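Local coordinates for protein deoxy-D-mannose-octulosonate 8-phosphate phosphatase (Haemophilus influenzae Rd, PDB 1K1E) that hydrolyses 3-deoxy-D-manno-octulosonate 8-phosphate to 3-deoxy-D-manno-octulosonate and inorganic phosphate, a metal-dependent step of lipopolysaccharide biosynthesis, at residues A[112-126]-A[130-143]. Numbering follows the deposited sequence.
Sequences LPAFAACGTSFAVAD and YVKNAVDHVLSTHG. With HG (mercury (II) ion), chain N.
F122 and A123 pair in parallel with H137 and V138 at the edge of this HAD-family phosphatase's central sheet, two strands linked by a beta-alpha-beta crossover through helix 129-132. H137 N donates to S121 O, A123 N to H137 O, and L139 N to A123 O (2.9 Å), the last almost straight. Beyond the strands, A125 N reaches T141 O.

S121 OG, held between its backbone N and carbonyl carbon (chi1 52°), shares a bifurcated bond from D136 N with S121 O; D136 OD1 takes S121 N at 3.0 Å. D126 OD2 receives G143 N (2.8 Å) on its syn side, well out of the carboxylate plane, while a water donates to both D126 OD1 and G143 O. The D126 carboxylate lies nearly parallel to the H142 ring, with CB over the ring centre. K132, extended beyond CG, brings NZ to A125 O. Around the end of helix 112-117, C118 SG and A114 O bind mercury with C88.

Between helix 112-117, the crossover and the sheet lies an apolar cluster: V135 CG1 sits 3.5 Å from the F115 ring centroid, over the face, V131 CG1 meets the ring edge, and A123 CB packs against both valines. Across the sheet, F122 CD2 meets H137 CB and L139 CD2.

D136 N and OD1 thus hold S121 from two directions. V124, at the strand exit, touches the cobalt ligand D107, and the nearby D126-G143 bond pins that exit to the 139-143 loop.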
ATOM      1  N   LEU A 112       2.928  21.216  14.035  1.00 10.78           N
ATOM      2  CA  LEU A 112       2.206  22.427  14.385  1.00 14.02           C
ATOM      3  C   LEU A 112       3.160  23.646  14.611  1.00 15.24           C
ATOM      4  O   LEU A 112       2.863  24.749  14.129  1.00 17.28           O
ATOM      5  CB  LEU A 112       1.321  22.159  15.621  1.00 13.99           C
ATOM      6  CG  LEU A 112       0.131  21.247  15.232  1.00 12.23           C
ATOM      7  CD1 LEU A 112      -0.679  20.935  16.536  1.00 17.35           C
ATOM      8  CD2 LEU A 112      -0.774  21.926  14.228  1.00 14.35           C
ATOM      9  N   PRO A 113       4.278  23.470  15.340  1.00 13.90           N
ATOM     10  CA  PRO A 113       5.167  24.625  15.547  1.00 19.57           C
ATOM     11  C   PRO A 113       5.848  25.015  14.219  1.00 17.61           C
ATOM     12  O   PRO A 113       6.190  26.179  14.023  1.00 17.56           O
ATOM     13  CB  PRO A 113       6.196  24.127  16.575  1.00 20.84           C
ATOM     14  CG  PRO A 113       5.502  22.965  17.256  1.00 24.56           C
ATOM     15  CD  PRO A 113       4.724  22.301  16.110  1.00 18.44           C
ATOM     16  N   ALA A 114       6.005  24.046  13.320  1.00 11.96           N
ATOM     17  CA  ALA A 114       6.584  24.278  12.011  1.00 10.57           C
ATOM     18  C   ALA A 114       5.698  25.118  11.105  1.00 20.86           C
ATOM     19  O   ALA A 114       6.190  26.002  10.375  1.00 23.07           O
ATOM     20  CB  ALA A 114       6.941  22.932  11.314  1.00 15.52           C
ATOM     21  N   PHE A 115       4.391  24.872  11.170  1.00 14.31           N
ATOM     22  CA  PHE A 115       3.458  25.649  10.378  1.00 10.44           C
ATOM     23  C   PHE A 115       3.537  27.099  10.836  1.00 15.21           C
ATOM     24  O   PHE A 115       3.535  27.992  10.023  1.00 13.93           O
ATOM     25  CB  PHE A 115       1.998  25.177  10.600  1.00 13.69           C
ATOM     26  CG  PHE A 115       1.750  23.735  10.222  1.00 17.37           C
ATOM     27  CD1 PHE A 115       0.787  22.966  10.908  1.00 10.56           C
ATOM     28  CD2 PHE A 115       2.417  23.149   9.161  1.00 14.65           C
ATOM     29  CE1 PHE A 115       0.500  21.636  10.539  1.00 12.52           C
ATOM     30  CE2 PHE A 115       2.130  21.831   8.790  1.00 15.64           C
ATOM     31  CZ  PHE A 115       1.169  21.072   9.485  1.00 13.12           C
ATOM     32  N   ALA A 116       3.587  27.281  12.165  1.00 18.44           N
ATOM     33  CA  ALA A 116       3.604  28.602  12.795  1.00 20.58           C
ATOM     34  C   ALA A 116       4.875  29.384  12.464  1.00 15.43           C
ATOM     35  O   ALA A 116       4.843  30.583  12.275  1.00 20.78           O
ATOM     36  CB  ALA A 116       3.458  28.459  14.298  1.00 21.72           C
ATOM     37  N   ALA A 117       5.987  28.687  12.371  1.00 16.71           N
ATOM     38  CA  ALA A 117       7.243  29.354  12.070  1.00 13.70           C
ATOM     39  C   ALA A 117       7.326  29.727  10.586  1.00 19.83           C
ATOM     40  O   ALA A 117       7.959  30.767  10.254  1.00 19.16           O
ATOM     41  CB  ALA A 117       8.339  28.497  12.434  1.00 14.75           C
ATOM     42  N   CYS A 118       6.683  28.945   9.692  1.00 16.25           N
ATOM     43  CA  CYS A 118       6.727  29.299   8.241  1.00 15.25           C
ATOM     44  C   CYS A 118       5.651  30.309   7.835  1.00 17.08           C
ATOM     45  O   CYS A 118       4.654  30.463   8.502  1.00 22.51           O
ATOM     46  CB  CYS A 118       6.564  28.067   7.349  1.00 15.26           C
ATOM     47  SG  CYS A 118       8.059  27.101   7.039  1.00 19.32           S
ATOM     48  N   GLY A 119       5.869  30.961   6.707  1.00 13.79           N
ATOM     49  CA  GLY A 119       4.924  31.936   6.209  1.00 19.92           C
ATOM     50  C   GLY A 119       3.696  31.291   5.589  1.00 22.55           C
ATOM     51  O   GLY A 119       2.625  31.847   5.673  1.00 16.87           O
ATOM     52  N   THR A 120       3.856  30.117   4.993  1.00 14.20           N
ATOM     53  CA  THR A 120       2.755  29.401   4.331  1.00 13.41           C
ATOM     54  C   THR A 120       2.856  27.953   4.783  1.00 19.73           C
ATOM     55  O   THR A 120       3.969  27.446   4.964  1.00 21.67           O
ATOM     56  CB  THR A 120       2.967  29.438   2.786  1.00 19.83           C
ATOM     57  OG1 THR A 120       2.950  30.809   2.354  1.00 26.30           O
ATOM     58  CG2 THR A 120       1.917  28.654   2.044  1.00 21.02           C
ATOM     59  N   SER A 121       1.721  27.291   4.964  1.00 14.90           N
ATOM     60  CA  SER A 121       1.752  25.901   5.412  1.00 13.61           C
ATOM     61  C   SER A 121       0.679  25.089   4.691  1.00 16.22           C
ATOM     62  O   SER A 121      -0.412  25.580   4.421  1.00 19.45           O
ATOM     63  CB  SER A 121       1.489  25.854   6.921  1.00 14.87           C
ATOM     64  OG  SER A 121       0.299  26.573   7.222  1.00 15.75           O
ATOM     65  N   PHE A 122       0.999  23.816   4.478  1.00 14.91           N
ATOM     66  CA  PHE A 122       0.162  22.848   3.811  1.00 13.82           C
ATOM     67  C   PHE A 122       0.046  21.586   4.626  1.00 15.61           C
ATOM     68  O   PHE A 122       1.018  21.161   5.250  1.00 11.27           O
ATOM     69  CB  PHE A 122       0.818  22.411   2.512  1.00 10.51           C
ATOM     70  CG  PHE A 122       0.912  23.520   1.472  1.00  9.62           C
ATOM     71  CD1 PHE A 122       1.959  24.439   1.522  1.00 18.04           C
ATOM     72  CD2 PHE A 122      -0.002  23.612   0.440  1.00 20.89           C
ATOM     73  CE1 PHE A 122       2.092  25.422   0.576  1.00 18.30           C
ATOM     74  CE2 PHE A 122       0.133  24.625  -0.554  1.00 23.15           C
ATOM     75  CZ  PHE A 122       1.189  25.531  -0.473  1.00 21.28           C
ATOM     76  N   ALA A 123      -1.140  20.979   4.599  1.00 11.71           N
ATOM     77  CA  ALA A 123      -1.303  19.702   5.297  1.00 13.77           C
ATOM     78  C   ALA A 123      -1.728  18.710   4.256  1.00 14.19           C
ATOM     79  O   ALA A 123      -2.511  19.060   3.352  1.00 11.63           O
ATOM     80  CB  ALA A 123      -2.402  19.816   6.414  1.00 11.80           C
ATOM     81  N   VAL A 124      -1.215  17.488   4.367  1.00 12.65           N
ATOM     82  CA  VAL A 124      -1.626  16.382   3.488  1.00 14.13           C
ATOM     83  C   VAL A 124      -3.066  16.015   3.802  1.00 11.42           C
ATOM     84  O   VAL A 124      -3.578  16.289   4.908  1.00 11.31           O
ATOM     85  CB  VAL A 124      -0.699  15.129   3.645  1.00 14.75           C
ATOM     86  CG1 VAL A 124       0.708  15.500   3.201  1.00 12.77           C
ATOM     87  CG2 VAL A 124      -0.676  14.636   5.116  1.00 16.18           C
ATOM     88  N   ALA A 125      -3.723  15.419   2.820  1.00 12.83           N
ATOM     89  CA  ALA A 125      -5.159  15.088   2.973  1.00 13.68           C
ATOM     90  C   ALA A 125      -5.570  14.199   4.132  1.00 16.26           C
ATOM     91  O   ALA A 125      -6.734  14.214   4.551  1.00 15.82           O
ATOM     92  CB  ALA A 125      -5.657  14.485   1.692  1.00 12.67           C
ATOM     93  N   ASP A 126      -4.682  13.338   4.579  1.00 11.04           N
ATOM     94  CA  ASP A 126      -5.047  12.404   5.644  1.00 14.13           C
ATOM     95  C   ASP A 126      -4.540  12.860   6.982  1.00 16.47           C
ATOM     96  O   ASP A 126      -4.595  12.116   7.957  1.00 16.10           O
ATOM     97  CB  ASP A 126      -4.571  10.961   5.363  1.00 13.96           C
ATOM     98  CG  ASP A 126      -3.092  10.877   4.994  1.00 19.70           C
ATOM     99  OD1 ASP A 126      -2.500   9.840   5.276  1.00 21.64           O
ATOM    100  OD2 ASP A 126      -2.488  11.805   4.413  1.00 15.07           O
ATOM    101  N   TYR A 130      -7.066  18.632  13.501  1.00 14.83           N
ATOM    102  CA  TYR A 130      -6.354  19.682  14.192  1.00 10.38           C
ATOM    103  C   TYR A 130      -5.119  20.192  13.471  1.00 17.95           C
ATOM    104  O   TYR A 130      -4.688  21.310  13.718  1.00 15.52           O
ATOM    105  CB  TYR A 130      -6.036  19.275  15.652  1.00  8.45           C
ATOM    106  CG  TYR A 130      -5.549  17.862  15.828  1.00 13.61           C
ATOM    107  CD1 TYR A 130      -4.204  17.554  15.699  1.00 14.15           C
ATOM    108  CD2 TYR A 130      -6.436  16.832  16.092  1.00 11.56           C
ATOM    109  CE1 TYR A 130      -3.752  16.261  15.838  1.00 12.83           C
ATOM    110  CE2 TYR A 130      -5.973  15.509  16.238  1.00  8.31           C
ATOM    111  CZ  TYR A 130      -4.646  15.247  16.112  1.00 12.85           C
ATOM    112  OH  TYR A 130      -4.206  13.974  16.281  1.00 16.86           O
ATOM    113  N   VAL A 131      -4.580  19.387  12.571  1.00 17.36           N
ATOM    114  CA  VAL A 131      -3.444  19.801  11.757  1.00 10.60           C
ATOM    115  C   VAL A 131      -4.042  20.551  10.531  1.00 13.55           C
ATOM    116  O   VAL A 131      -3.589  21.646  10.119  1.00 16.17           O
ATOM    117  CB  VAL A 131      -2.681  18.531  11.289  1.00 11.12           C
ATOM    118  CG1 VAL A 131      -1.852  18.859  10.051  1.00 13.31           C
ATOM    119  CG2 VAL A 131      -1.808  18.002  12.447  1.00 12.54           C
ATOM    120  N   LYS A 132      -5.111  19.994   9.969  1.00 15.25           N
ATOM    121  CA  LYS A 132      -5.744  20.635   8.813  1.00 13.42           C
ATOM    122  C   LYS A 132      -6.223  22.024   9.141  1.00 15.20           C
ATOM    123  O   LYS A 132      -6.111  22.949   8.313  1.00 13.00           O
ATOM    124  CB  LYS A 132      -6.944  19.788   8.339  1.00  9.23           C
ATOM    125  CG  LYS A 132      -6.461  18.585   7.562  1.00 14.39           C
ATOM    126  CD  LYS A 132      -7.715  17.854   6.996  1.00 19.28           C
ATOM    127  CE  LYS A 132      -7.379  16.801   6.015  1.00 18.92           C
ATOM    128  NZ  LYS A 132      -8.634  16.092   5.531  1.00 19.29           N
ATOM    129  N   ASN A 133      -6.764  22.191  10.354  1.00 12.95           N
ATOM    130  CA  ASN A 133      -7.292  23.519  10.740  1.00 14.52           C
ATOM    131  C   ASN A 133      -6.196  24.553  10.928  1.00 20.77           C
ATOM    132  O   ASN A 133      -6.399  25.763  10.801  1.00 18.30           O
ATOM    133  CB  ASN A 133      -8.066  23.411  12.040  1.00 15.60           C
ATOM    134  CG  ASN A 133      -9.078  24.571  12.201  1.00 16.77           C
ATOM    135  OD1 ASN A 133      -9.139  25.249  13.234  1.00 23.84           O
ATOM    136  ND2 ASN A 133      -9.791  24.815  11.179  1.00 12.00           N
ATOM    137  N   ALA A 134      -5.008  24.051  11.189  1.00 11.97           N
ATOM    138  CA  ALA A 134      -3.886  24.933  11.439  1.00 15.18           C
ATOM    139  C   ALA A 134      -3.119  25.477  10.226  1.00 22.56           C
ATOM    140  O   ALA A 134      -2.399  26.482  10.330  1.00 21.59           O
ATOM    141  CB  ALA A 134      -2.886  24.204  12.412  1.00 12.11           C
ATOM    142  N   VAL A 135      -3.228  24.830   9.087  1.00 13.54           N
ATOM    143  CA  VAL A 135      -2.412  25.256   7.928  1.00 15.18           C
ATOM    144  C   VAL A 135      -3.179  26.211   7.028  1.00 21.65           C
ATOM    145  O   VAL A 135      -4.393  26.402   7.194  1.00 15.41           O
ATOM    146  CB  VAL A 135      -2.066  24.060   7.060  1.00 10.97           C
ATOM    147  CG1 VAL A 135      -1.287  22.995   7.848  1.00 13.56           C
ATOM    148  CG2 VAL A 135      -3.385  23.449   6.527  1.00 16.80           C
ATOM    149  N   ASP A 136      -2.482  26.789   6.057  1.00 17.70           N
ATOM    150  CA  ASP A 136      -3.090  27.706   5.102  1.00 18.41           C
ATOM    151  C   ASP A 136      -3.842  26.966   4.025  1.00 18.55           C
ATOM    152  O   ASP A 136      -4.902  27.411   3.570  1.00 17.29           O
ATOM    153  CB  ASP A 136      -2.014  28.584   4.466  1.00 21.67           C
ATOM    154  CG  ASP A 136      -1.378  29.510   5.472  1.00 20.66           C
ATOM    155  OD1 ASP A 136      -0.113  29.561   5.594  1.00 23.49           O
ATOM    156  OD2 ASP A 136      -2.161  30.161   6.186  1.00 25.92           O
ATOM    157  N   HIS A 137      -3.319  25.809   3.642  1.00 11.05           N
ATOM    158  CA  HIS A 137      -3.926  25.086   2.561  1.00 15.73           C
ATOM    159  C   HIS A 137      -3.964  23.587   2.812  1.00 18.58           C
ATOM    160  O   HIS A 137      -2.930  22.952   3.032  1.00 18.29           O
ATOM    161  CB  HIS A 137      -3.117  25.387   1.282  1.00 22.50           C
ATOM    162  CG  HIS A 137      -2.688  26.830   1.128  1.00 32.05           C
ATOM    163  ND1 HIS A 137      -3.530  27.823   0.662  1.00 38.42           N
ATOM    164  CD2 HIS A 137      -1.473  27.423   1.288  1.00 29.57           C
ATOM    165  CE1 HIS A 137      -2.853  28.957   0.529  1.00 22.94           C
ATOM    166  NE2 HIS A 137      -1.604  28.739   0.899  1.00 28.83           N
ATOM    167  N   VAL A 138      -5.148  22.998   2.761  1.00 13.15           N
ATOM    168  CA  VAL A 138      -5.236  21.558   2.928  1.00 11.41           C
ATOM    169  C   VAL A 138      -5.202  20.934   1.561  1.00 17.98           C
ATOM    170  O   VAL A 138      -6.053  21.242   0.732  1.00 14.23           O
ATOM    171  CB  VAL A 138      -6.534  21.168   3.673  1.00 11.52           C
ATOM    172  CG1 VAL A 138      -6.672  19.603   3.742  1.00 13.78           C
ATOM    173  CG2 VAL A 138      -6.479  21.753   5.098  1.00 15.42           C
ATOM    174  N   LEU A 139      -4.230  20.054   1.295  1.00 11.35           N
ATOM    175  CA  LEU A 139      -4.138  19.453  -0.024  1.00 12.98           C
ATOM    176  C   LEU A 139      -5.167  18.326  -0.169  1.00 12.78           C
ATOM    177  O   LEU A 139      -5.635  17.780   0.841  1.00 14.30           O
ATOM    178  CB  LEU A 139      -2.734  18.851  -0.186  1.00 11.14           C
ATOM    179  CG  LEU A 139      -1.663  19.962  -0.043  1.00 12.64           C
ATOM    180  CD1 LEU A 139      -0.320  19.253   0.312  1.00  9.68           C
ATOM    181  CD2 LEU A 139      -1.541  20.690  -1.379  1.00 17.84           C
ATOM    182  N   SER A 140      -5.457  17.953  -1.424  1.00 10.18           N
ATOM    183  CA  SER A 140      -6.416  16.875  -1.686  1.00 16.77           C
ATOM    184  C   SER A 140      -5.777  15.496  -1.717  1.00 17.79           C
ATOM    185  O   SER A 140      -6.490  14.502  -1.642  1.00 16.62           O
ATOM    186  CB  SER A 140      -7.168  17.151  -3.012  1.00 24.39           C
ATOM    187  OG  SER A 140      -6.359  16.917  -4.173  1.00 24.17           O
ATOM    188  N   THR A 141      -4.447  15.443  -1.866  1.00 14.03           N
ATOM    189  CA  THR A 141      -3.720  14.160  -1.947  1.00 10.82           C
ATOM    190  C   THR A 141      -3.176  13.635  -0.615  1.00 10.85           C
ATOM    191  O   THR A 141      -2.675  14.405   0.200  1.00 15.04           O
ATOM    192  CB  THR A 141      -2.567  14.285  -2.915  1.00 14.14           C
ATOM    193  OG1 THR A 141      -3.037  14.849  -4.143  1.00 10.60           O
ATOM    194  CG2 THR A 141      -1.989  12.933  -3.136  1.00 12.07           C
ATOM    195  N   HIS A 142      -3.337  12.332  -0.355  1.00 15.07           N
ATOM    196  CA  HIS A 142      -2.809  11.760   0.888  1.00 13.09           C
ATOM    197  C   HIS A 142      -1.319  11.762   0.945  1.00 11.73           C
ATOM    198  O   HIS A 142      -0.651  11.699  -0.102  1.00 12.81           O
ATOM    199  CB  HIS A 142      -3.239  10.321   1.088  1.00 18.20           C
ATOM    200  CG  HIS A 142      -4.696  10.175   1.435  1.00 21.62           C
ATOM    201  ND1 HIS A 142      -5.214   9.051   2.048  1.00 28.17           N
ATOM    202  CD2 HIS A 142      -5.734  11.015   1.251  1.00 21.41           C
ATOM    203  CE1 HIS A 142      -6.517   9.208   2.223  1.00 21.36           C
ATOM    204  NE2 HIS A 142      -6.857  10.396   1.745  1.00 28.97           N
ATOM    205  N   GLY A 143      -0.777  11.799   2.165  1.00  8.66           N
ATOM    206  CA  GLY A 143       0.651  11.756   2.285  1.00 10.69           C
ATOM    207  C   GLY A 143       1.241  10.510   1.583  1.00 17.81           C
ATOM    208  O   GLY A 143       0.666   9.403   1.592  1.00 15.71           O
TER
HETATM  209 HG    HG N 301       8.712  26.115   8.968  1.00 19.28          HG
HETATM  210  O   HOH W   1      -1.352   8.232   3.131  1.00 19.57           O